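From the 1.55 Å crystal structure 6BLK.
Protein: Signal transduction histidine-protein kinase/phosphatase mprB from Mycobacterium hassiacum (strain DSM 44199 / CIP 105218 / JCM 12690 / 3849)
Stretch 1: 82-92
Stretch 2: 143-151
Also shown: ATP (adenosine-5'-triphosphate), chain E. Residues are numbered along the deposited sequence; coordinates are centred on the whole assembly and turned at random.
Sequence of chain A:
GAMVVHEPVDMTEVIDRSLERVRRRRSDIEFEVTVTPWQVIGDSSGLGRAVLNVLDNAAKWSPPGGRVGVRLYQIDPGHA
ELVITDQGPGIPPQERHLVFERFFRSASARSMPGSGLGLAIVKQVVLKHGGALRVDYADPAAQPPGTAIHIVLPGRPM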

# COMPACT_ATOMS: atom_id res chain seq x y z
N LEU A 82 7.77 2.71 0.46
CA LEU A 82 6.65 2.83 -0.46
C LEU A 82 5.54 3.53 0.29
O LEU A 82 5.13 3.08 1.37
N VAL A 83 5.05 4.61 -0.26
CA VAL A 83 3.95 5.35 0.36
C VAL A 83 2.84 5.43 -0.65
O VAL A 83 3.03 5.98 -1.75
N ILE A 84 1.68 4.89 -0.29
CA ILE A 84 0.49 4.93 -1.13
C ILE A 84 -0.56 5.82 -0.44
O ILE A 84 -0.89 5.62 0.74
N THR A 85 -1.02 6.84 -1.16
CA THR A 85 -1.82 7.88 -0.56
C THR A 85 -3.09 8.08 -1.37
O THR A 85 -3.12 7.89 -2.59
N ASP A 86 -4.14 8.47 -0.66
CA ASP A 86 -5.40 8.82 -1.33
C ASP A 86 -5.96 10.11 -0.75
O ASP A 86 -5.38 10.73 0.16
N GLN A 87 -7.11 10.54 -1.30
CA GLN A 87 -7.83 11.72 -0.88
C GLN A 87 -9.16 11.35 -0.25
O GLN A 87 -10.12 12.12 -0.31
N GLY A 88 -9.23 10.17 0.32
CA GLY A 88 -10.39 9.70 1.03
C GLY A 88 -10.46 10.27 2.42
O GLY A 88 -9.77 11.23 2.78
N PRO A 89 -11.33 9.71 3.26
CA PRO A 89 -11.56 10.30 4.57
C PRO A 89 -10.40 10.20 5.54
O PRO A 89 -10.37 10.94 6.53
N GLY A 90 -9.46 9.29 5.29
CA GLY A 90 -8.39 9.06 6.23
C GLY A 90 -8.84 8.17 7.38
O GLY A 90 -10.02 8.03 7.68
N ILE A 91 -7.87 7.55 8.03
CA ILE A 91 -8.11 6.72 9.21
C ILE A 91 -7.66 7.52 10.43
O ILE A 91 -6.48 7.89 10.50
N PRO A 92 -8.55 7.81 11.38
CA PRO A 92 -8.20 8.74 12.46
C PRO A 92 -7.20 8.12 13.43
O PRO A 92 -7.05 6.89 13.49
N GLN A 143 -8.78 18.75 3.48
CA GLN A 143 -10.12 18.29 3.82
C GLN A 143 -10.70 17.56 2.61
O GLN A 143 -10.94 18.20 1.56
N PRO A 144 -10.90 16.23 2.65
CA PRO A 144 -10.43 15.34 3.71
C PRO A 144 -8.91 15.12 3.65
O PRO A 144 -8.24 15.47 2.67
N PRO A 145 -8.35 14.51 4.70
CA PRO A 145 -6.89 14.38 4.78
C PRO A 145 -6.34 13.18 4.02
O PRO A 145 -5.14 13.18 3.70
N GLY A 146 -7.16 12.18 3.72
CA GLY A 146 -6.73 10.99 3.01
C GLY A 146 -5.91 10.10 3.92
O GLY A 146 -5.52 10.51 5.01
N THR A 147 -5.71 8.85 3.48
CA THR A 147 -4.87 7.87 4.16
C THR A 147 -3.54 7.72 3.45
O THR A 147 -3.46 7.72 2.22
N ALA A 148 -2.49 7.53 4.24
CA ALA A 148 -1.17 7.19 3.75
C ALA A 148 -0.79 5.88 4.40
O ALA A 148 -0.81 5.77 5.63
N ILE A 149 -0.51 4.86 3.59
CA ILE A 149 0.09 3.62 4.07
C ILE A 149 1.56 3.67 3.70
O ILE A 149 1.90 3.81 2.52
N HIS A 150 2.43 3.52 4.72
CA HIS A 150 3.87 3.61 4.55
C HIS A 150 4.45 2.21 4.77
O HIS A 150 4.27 1.63 5.85
N ILE A 151 5.20 1.71 3.79
CA ILE A 151 5.82 0.39 3.83
C ILE A 151 7.32 0.54 3.60
O ILE A 151 7.75 1.00 2.53

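The frame is an antiparallel pair of strands, 82-85 against 147-151, and its register decides which side chains meet. Leu82 and Ile84 pair with Ile151 and Ile149 through two-way backbone hydrogen bonds, such as Leu82 N to Ile151 O at 2.7 Å and Ile149 N to Ile84 O at 3.0 Å. The side chains of these four residues share one face of the sheet; those of Val83, Thr85, Ala148 and His150 share the other.

The first face is wholly aliphatic and buried. Leu82 is t at chi1 and p at chi2, Ile84 and Ile151 are both m then t, and Ile149 is m, m. Of the two pairs, Leu82 and Ile151 come into apolar contact at the root of the side chains, with Leu82 CB 4.4 Å from Ile151 CB.

The second face is more open and mixes chemistries. Val83, in the t rotamer, lays CG1 over the face of the His150 ring, 3.9 Å from its centroid and nearly along the ring normal, a CH-pi contact. His150 is m with chi2 at -113°, which presents that face to the valine. The small Ala148 serves two neighbours: its CB lies 4.3 Å from Val83 CG1 and 3.7 Å from Thr85 CG2. Thr85 is p, and its OG1 is satisfied elsewhere in the structure.

Past the end of strand 82-85, Asp86 and Thr147 bring polar groups to the contact. Asp86 starts sideways, but its p rotamer brings the carboxylate back to the other stretch, where OD1 accepts from Thr147 N at 3.0 Å. The same OD1 accepts from Gly88 N at 2.8 Å, tying down its own loop, while OD2 accepts from ATP N6 at 2.9 Å. One carboxylate thus joins strand, loop and adenine. Thr147, m, sits beside it with OG1 3.4 Å from ATP N1. The adenine also has an apolar neighbour in Ile91, m then t, which sets CD1 3.9 Å from ATP C4.

Waters fill the polar gaps. Water 1 donates to Asp86 OD1 (2.7 Å) and accepts from Gly90 N (3.0 Å) and Thr147 OG1 (2.8 Å). Water 3 accepts from Ile91 N at 2.6 Å and donates weakly to Thr147 OG1 at 3.2 Å. Water 2 bridges the backbone oxygens Asp86 O and Pro145 O, 3.0 Å from each.

Proline and glycine shape the far end. Pro144, after a cis peptide bond, points toward the loop, its CG 3.2 Å from Gln87 O and its CB 3.2 Å from Gly88 O. At Gly146 a CB would fall 1.8 Å from Asp86 O, so close backbone approach there requires glycine.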

# COMPACT_ATOMS: atom_id res chain seq x y z
CB LEU A 82 6.21 1.45 -0.97
CG LEU A 82 4.88 1.30 -1.72
CD1 LEU A 82 4.88 2.00 -3.07
CD2 LEU A 82 4.59 -0.18 -1.93
CB VAL A 83 4.36 6.75 0.84
CG1 VAL A 83 3.22 7.38 1.62
CG2 VAL A 83 5.58 6.69 1.71
CB ILE A 84 -0.06 3.53 -1.42
CG1 ILE A 84 0.91 2.76 -2.32
CG2 ILE A 84 -1.45 3.61 -2.05
CD1 ILE A 84 0.69 1.26 -2.37
CB THR A 85 -1.11 9.26 -0.49
OG1 THR A 85 -0.65 9.62 -1.79
CG2 THR A 85 0.03 9.25 0.46
CB ASP A 86 -6.43 7.69 -1.23
CG ASP A 86 -6.75 7.35 0.19
OD1 ASP A 86 -7.23 8.24 0.94
OD2 ASP A 86 -6.48 6.19 0.58
CB GLN A 87 -8.03 12.65 -2.07
CG GLN A 87 -6.75 13.21 -2.62
CD GLN A 87 -7.01 14.20 -3.74
OE1 GLN A 87 -7.52 13.83 -4.80
NE2 GLN A 87 -6.65 15.45 -3.52
CB PRO A 89 -12.76 9.51 5.10
CG PRO A 89 -12.64 8.20 4.41
CD PRO A 89 -12.18 8.53 3.04
CB ILE A 91 -7.37 5.38 9.11
CG1 ILE A 91 -7.96 4.55 7.96
CG2 ILE A 91 -7.46 4.62 10.45
CD1 ILE A 91 -7.18 3.30 7.60
CB PRO A 92 -9.55 9.01 13.15
CG PRO A 92 -10.35 7.77 12.87
CD PRO A 92 -9.92 7.29 11.51
CB GLN A 143 -11.02 19.46 4.22
CG GLN A 143 -10.41 20.41 5.24
CD GLN A 143 -9.55 21.50 4.61
OE1 GLN A 143 -9.34 21.52 3.40
NE2 GLN A 143 -9.06 22.42 5.43
CB PRO A 144 -11.19 14.03 3.42
CG PRO A 144 -11.36 14.01 1.99
CD PRO A 144 -11.58 15.47 1.58
CB PRO A 145 -6.64 14.25 6.29
CG PRO A 145 -7.91 13.64 6.80
CD PRO A 145 -8.99 14.30 6.02
CB THR A 147 -5.55 6.50 4.22
OG1 THR A 147 -6.82 6.63 4.85
CG2 THR A 147 -4.74 5.49 5.04
CB ALA A 148 -0.18 8.30 4.07
CB ILE A 149 -0.57 2.40 3.44
CG1 ILE A 149 -2.08 2.38 3.76
CG2 ILE A 149 0.12 1.15 3.93
CD1 ILE A 149 -2.43 2.10 5.20
CB HIS A 150 4.46 4.57 5.59
CG HIS A 150 4.04 5.99 5.49
ND1 HIS A 150 4.93 6.99 5.14
CD2 HIS A 150 2.87 6.62 5.76
CE1 HIS A 150 4.31 8.16 5.16
NE2 HIS A 150 3.06 7.96 5.53
CB ILE A 151 5.21 -0.55 2.79
CG1 ILE A 151 3.74 -0.83 3.13
CG2 ILE A 151 6.02 -1.86 2.69
CD1 ILE A 151 2.97 -1.57 2.07
PG ATP E . -10.81 -6.76 1.90
O1G ATP E . -9.57 -5.90 1.77
O2G ATP E . -10.71 -8.04 2.74
O3G ATP E . -11.58 -6.96 0.60
PB ATP E . -11.58 -4.35 3.37
O1B ATP E . -12.85 -3.94 4.10
O2B ATP E . -11.09 -3.59 2.19
O3B ATP E . -11.82 -5.86 2.81
PA ATP E . -8.93 -3.96 4.59
O1A ATP E . -8.17 -4.87 5.54
O2A ATP E . -8.35 -3.72 3.22
O3A ATP E . -10.44 -4.58 4.52
O5' ATP E . -9.22 -2.62 5.35
C5' ATP E . -9.80 -2.63 6.64
C4' ATP E . -10.69 -1.40 6.79
O4' ATP E . -9.82 -0.28 6.93
C3' ATP E . -11.64 -1.07 5.63
O3' ATP E . -12.90 -1.77 5.73
C2' ATP E . -11.80 0.43 5.83
O2' ATP E . -12.73 0.74 6.88
C1' ATP E . -10.43 0.85 6.32
N9 ATP E . -9.53 1.30 5.24
C8 ATP E . -8.46 0.62 4.70
N7 ATP E . -7.84 1.40 3.76
C5 ATP E . -8.52 2.56 3.72
C6 ATP E . -8.35 3.79 2.97
N6 ATP E . -7.36 3.86 2.06
N1 ATP E . -9.21 4.78 3.20
C2 ATP E . -10.20 4.68 4.10
N3 ATP E . -10.41 3.58 4.85
C4 ATP E . -9.59 2.51 4.70
O HOH W 1 -8.73 7.49 3.01
O HOH W 2 -4.92 13.66 0.71
O HOH W 3 -5.29 7.23 7.64